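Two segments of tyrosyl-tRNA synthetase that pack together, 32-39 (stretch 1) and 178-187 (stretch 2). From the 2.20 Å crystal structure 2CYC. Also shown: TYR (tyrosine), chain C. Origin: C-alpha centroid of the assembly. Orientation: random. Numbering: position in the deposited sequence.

Stretch 1, residues 32-39: APLQHYIG
Stretch 2 (178-187) YQGVTIAHAG

Two segments of tyrosyl-tRNA synthetase, 32-39 and 178-187, pack together and pair in parallel through strands 36-39 and 183-187, burying 669 Å² in total. The strand axes approach to 5.0 Å, with 29° between their N-to-C directions. His36 pairs with Ile183 (CA to CA 4.4 Å) and Tyr37 with Ala184 (CA to CA 5.9 Å). The side chains of His36 and Ile183 share one sheet face; those of Tyr37 and Ala184 share the other.

Stretch 1 is extended, from phi/psi -61/143 at Pro33 to -151/125 at Ile38. Stretch 2 leaves a helix through a Schellman motif. Gly180 has phi/psi 65/33, and its positive phi favours glycine. Thr182 bends to -108/-16; from Ile183 to Gly187 the backbone is extended.

Thr182 anchors the start of the contact. Its side chain points toward stretch 1, with chi1 in p. Thr182 OG1 donates to Pro33 O at 2.7 Å and accepts from Gln35 N at 3.0 Å, so one hydroxyl serves both roles. Gln35 O takes two backbone bonds, from Thr182 N at 2.9 Å and from Ile183 N at 3.0 Å. Val181 CA also lies 3.4 Å from Gln35 O, as a CA-H...O contact.

Further along, the ladder continues. Tyr37 N gives a weak hydrogen bond to Ile183 O at 3.4 Å, bent to 139°. His36 CA adds a CA-H...O contact to Ile183 O at 3.2 Å. His185 N donates to Tyr37 O at 3.0 Å. The O of water 1 donates to His185 O at 2.7 Å and accepts from Gly39 N at 3.1 Å. The water thus bridges the strands where no direct bond joins these two atoms. Ile38 CA also makes a CA-H...O contact with His185 O, at 3.3 Å.

The histidines join edge to edge. His36 NE2 and His185 ND1 are hydrogen-bonded at 3.1 Å; either could donate. Their ring centroids are 5.2 Å apart, with planes at 41°. His36 ND1 and His185 NE2 are satisfied elsewhere in the structure. His36 chi1 is 146°, between wells; His185 chi1 is t. Ile38, t at both chi angles, places CD1 over one face of the His185 ring, 3.6 Å from its centroid.

Tyr37 has an off-rotamer chi1 of 107°. Its CD2 packs against Val181 CG1 at 3.7 Å. Tyr37 OH lies 2.8 Å from OH of the bound tyrosine, the enzyme's amino acid substrate.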

# COMPACT_ATOMS: atom_id res chain seq x y z
N ALA A 32 -28.10 -6.97 13.73
CA ALA A 32 -26.91 -6.22 13.36
C ALA A 32 -27.22 -5.28 12.19
O ALA A 32 -28.18 -5.50 11.45
CB ALA A 32 -25.79 -7.19 12.98
N PRO A 33 -26.44 -4.21 12.03
CA PRO A 33 -26.69 -3.29 10.91
C PRO A 33 -26.54 -4.05 9.60
O PRO A 33 -25.69 -4.92 9.47
CB PRO A 33 -25.61 -2.21 11.09
CG PRO A 33 -24.53 -2.93 11.86
CD PRO A 33 -25.32 -3.73 12.86
N LEU A 34 -27.38 -3.72 8.62
CA LEU A 34 -27.35 -4.37 7.32
C LEU A 34 -26.97 -3.37 6.24
O LEU A 34 -27.84 -2.71 5.65
CB LEU A 34 -28.71 -5.01 7.01
CG LEU A 34 -29.17 -6.07 8.02
CD1 LEU A 34 -30.59 -6.52 7.73
CD2 LEU A 34 -28.22 -7.24 7.96
N GLN A 35 -25.67 -3.24 6.00
CA GLN A 35 -25.19 -2.33 4.98
C GLN A 35 -24.54 -3.14 3.88
O GLN A 35 -23.57 -3.85 4.11
CB GLN A 35 -24.18 -1.35 5.57
CG GLN A 35 -23.49 -0.47 4.54
CD GLN A 35 -24.42 0.56 3.93
OE1 GLN A 35 -24.78 0.50 2.74
NE2 GLN A 35 -24.82 1.51 4.75
N HIS A 36 -25.11 -3.03 2.69
CA HIS A 36 -24.58 -3.73 1.55
C HIS A 36 -23.78 -2.76 0.70
O HIS A 36 -23.81 -1.54 0.91
CB HIS A 36 -25.74 -4.32 0.70
CG HIS A 36 -25.47 -4.34 -0.77
ND1 HIS A 36 -25.38 -3.19 -1.53
CD2 HIS A 36 -25.28 -5.37 -1.64
CE1 HIS A 36 -25.16 -3.51 -2.80
NE2 HIS A 36 -25.10 -4.83 -2.89
N TYR A 37 -23.05 -3.34 -0.25
CA TYR A 37 -22.31 -2.60 -1.24
C TYR A 37 -21.79 -3.58 -2.27
O TYR A 37 -21.68 -4.79 -2.01
CB TYR A 37 -21.14 -1.82 -0.61
CG TYR A 37 -19.74 -2.37 -0.89
CD1 TYR A 37 -18.75 -1.56 -1.46
CD2 TYR A 37 -19.39 -3.67 -0.50
CE1 TYR A 37 -17.44 -2.03 -1.63
CE2 TYR A 37 -18.09 -4.16 -0.67
CZ TYR A 37 -17.12 -3.33 -1.23
OH TYR A 37 -15.83 -3.78 -1.32
N ILE A 38 -21.52 -3.05 -3.45
CA ILE A 38 -20.92 -3.82 -4.53
C ILE A 38 -20.15 -2.75 -5.31
O ILE A 38 -20.71 -1.71 -5.69
CB ILE A 38 -21.95 -4.61 -5.42
CG1 ILE A 38 -21.19 -5.27 -6.58
CG2 ILE A 38 -23.07 -3.70 -5.94
CD1 ILE A 38 -21.98 -6.35 -7.32
N GLY A 39 -18.86 -2.99 -5.48
CA GLY A 39 -18.02 -2.04 -6.18
C GLY A 39 -17.79 -2.41 -7.62
O GLY A 39 -17.83 -3.59 -8.00
N TYR A 178 -14.36 0.16 6.17
CA TYR A 178 -14.51 1.59 6.34
C TYR A 178 -15.96 2.05 6.20
O TYR A 178 -16.39 2.97 6.89
CB TYR A 178 -13.66 2.36 5.33
CG TYR A 178 -13.54 3.82 5.68
CD1 TYR A 178 -12.65 4.24 6.67
CD2 TYR A 178 -14.32 4.77 5.03
CE1 TYR A 178 -12.54 5.58 7.00
CE2 TYR A 178 -14.22 6.11 5.36
CZ TYR A 178 -13.33 6.51 6.34
OH TYR A 178 -13.19 7.84 6.64
N GLN A 179 -16.72 1.41 5.31
CA GLN A 179 -18.12 1.77 5.11
C GLN A 179 -19.07 0.96 6.01
O GLN A 179 -20.28 1.09 5.91
CB GLN A 179 -18.52 1.55 3.64
CG GLN A 179 -17.60 2.25 2.63
CD GLN A 179 -17.99 1.96 1.19
OE1 GLN A 179 -18.85 2.63 0.60
NE2 GLN A 179 -17.36 0.94 0.61
N GLY A 180 -18.50 0.12 6.89
CA GLY A 180 -19.30 -0.70 7.78
C GLY A 180 -20.13 -1.74 7.05
O GLY A 180 -21.23 -2.10 7.48
N VAL A 181 -19.61 -2.25 5.93
CA VAL A 181 -20.34 -3.24 5.14
C VAL A 181 -20.49 -4.62 5.80
O VAL A 181 -19.50 -5.26 6.15
CB VAL A 181 -19.68 -3.39 3.74
CG1 VAL A 181 -20.37 -4.47 2.94
CG2 VAL A 181 -19.74 -2.06 2.99
N THR A 182 -21.74 -5.07 5.98
CA THR A 182 -22.00 -6.38 6.58
C THR A 182 -22.50 -7.35 5.51
O THR A 182 -22.54 -8.56 5.73
CB THR A 182 -23.05 -6.29 7.73
OG1 THR A 182 -24.21 -5.57 7.28
CG2 THR A 182 -22.46 -5.60 8.96
N ILE A 183 -22.91 -6.81 4.36
CA ILE A 183 -23.36 -7.63 3.24
C ILE A 183 -22.44 -7.26 2.06
O ILE A 183 -22.73 -6.32 1.31
CB ILE A 183 -24.84 -7.34 2.84
CG1 ILE A 183 -25.78 -7.62 4.02
CG2 ILE A 183 -25.24 -8.20 1.62
CD1 ILE A 183 -25.75 -9.06 4.54
N ALA A 184 -21.33 -7.98 1.93
CA ALA A 184 -20.36 -7.71 0.87
C ALA A 184 -20.78 -8.48 -0.38
O ALA A 184 -20.65 -9.70 -0.44
CB ALA A 184 -18.95 -8.12 1.31
N HIS A 185 -21.28 -7.74 -1.36
CA HIS A 185 -21.80 -8.30 -2.60
C HIS A 185 -20.87 -8.09 -3.81
O HIS A 185 -20.33 -7.00 -4.03
CB HIS A 185 -23.18 -7.68 -2.85
CG HIS A 185 -23.78 -8.00 -4.19
ND1 HIS A 185 -24.55 -7.10 -4.89
CD2 HIS A 185 -23.70 -9.11 -4.95
CE1 HIS A 185 -24.91 -7.64 -6.04
NE2 HIS A 185 -24.41 -8.86 -6.11
N ALA A 186 -20.69 -9.16 -4.58
CA ALA A 186 -19.85 -9.12 -5.78
C ALA A 186 -20.10 -10.34 -6.64
O ALA A 186 -20.84 -11.25 -6.26
CB ALA A 186 -18.35 -9.10 -5.39
N GLY A 187 -19.49 -10.35 -7.82
CA GLY A 187 -19.58 -11.49 -8.70
C GLY A 187 -18.57 -12.48 -8.12
O GLY A 187 -17.66 -12.08 -7.39
N TYR C . -12.44 -5.46 -8.05
CA TYR C . -13.81 -5.14 -8.54
C TYR C . -13.94 -5.48 -10.03
O TYR C . -12.90 -5.80 -10.65
CB TYR C . -14.11 -3.64 -8.33
CG TYR C . -14.15 -3.24 -6.87
CD1 TYR C . -15.09 -3.80 -6.00
CD2 TYR C . -13.26 -2.29 -6.36
CE1 TYR C . -15.13 -3.43 -4.64
CE2 TYR C . -13.30 -1.91 -5.02
CZ TYR C . -14.23 -2.48 -4.16
OH TYR C . -14.25 -2.11 -2.83
OXT TYR C . -15.07 -5.42 -10.55
O HOH W 1 -17.96 -5.76 -4.52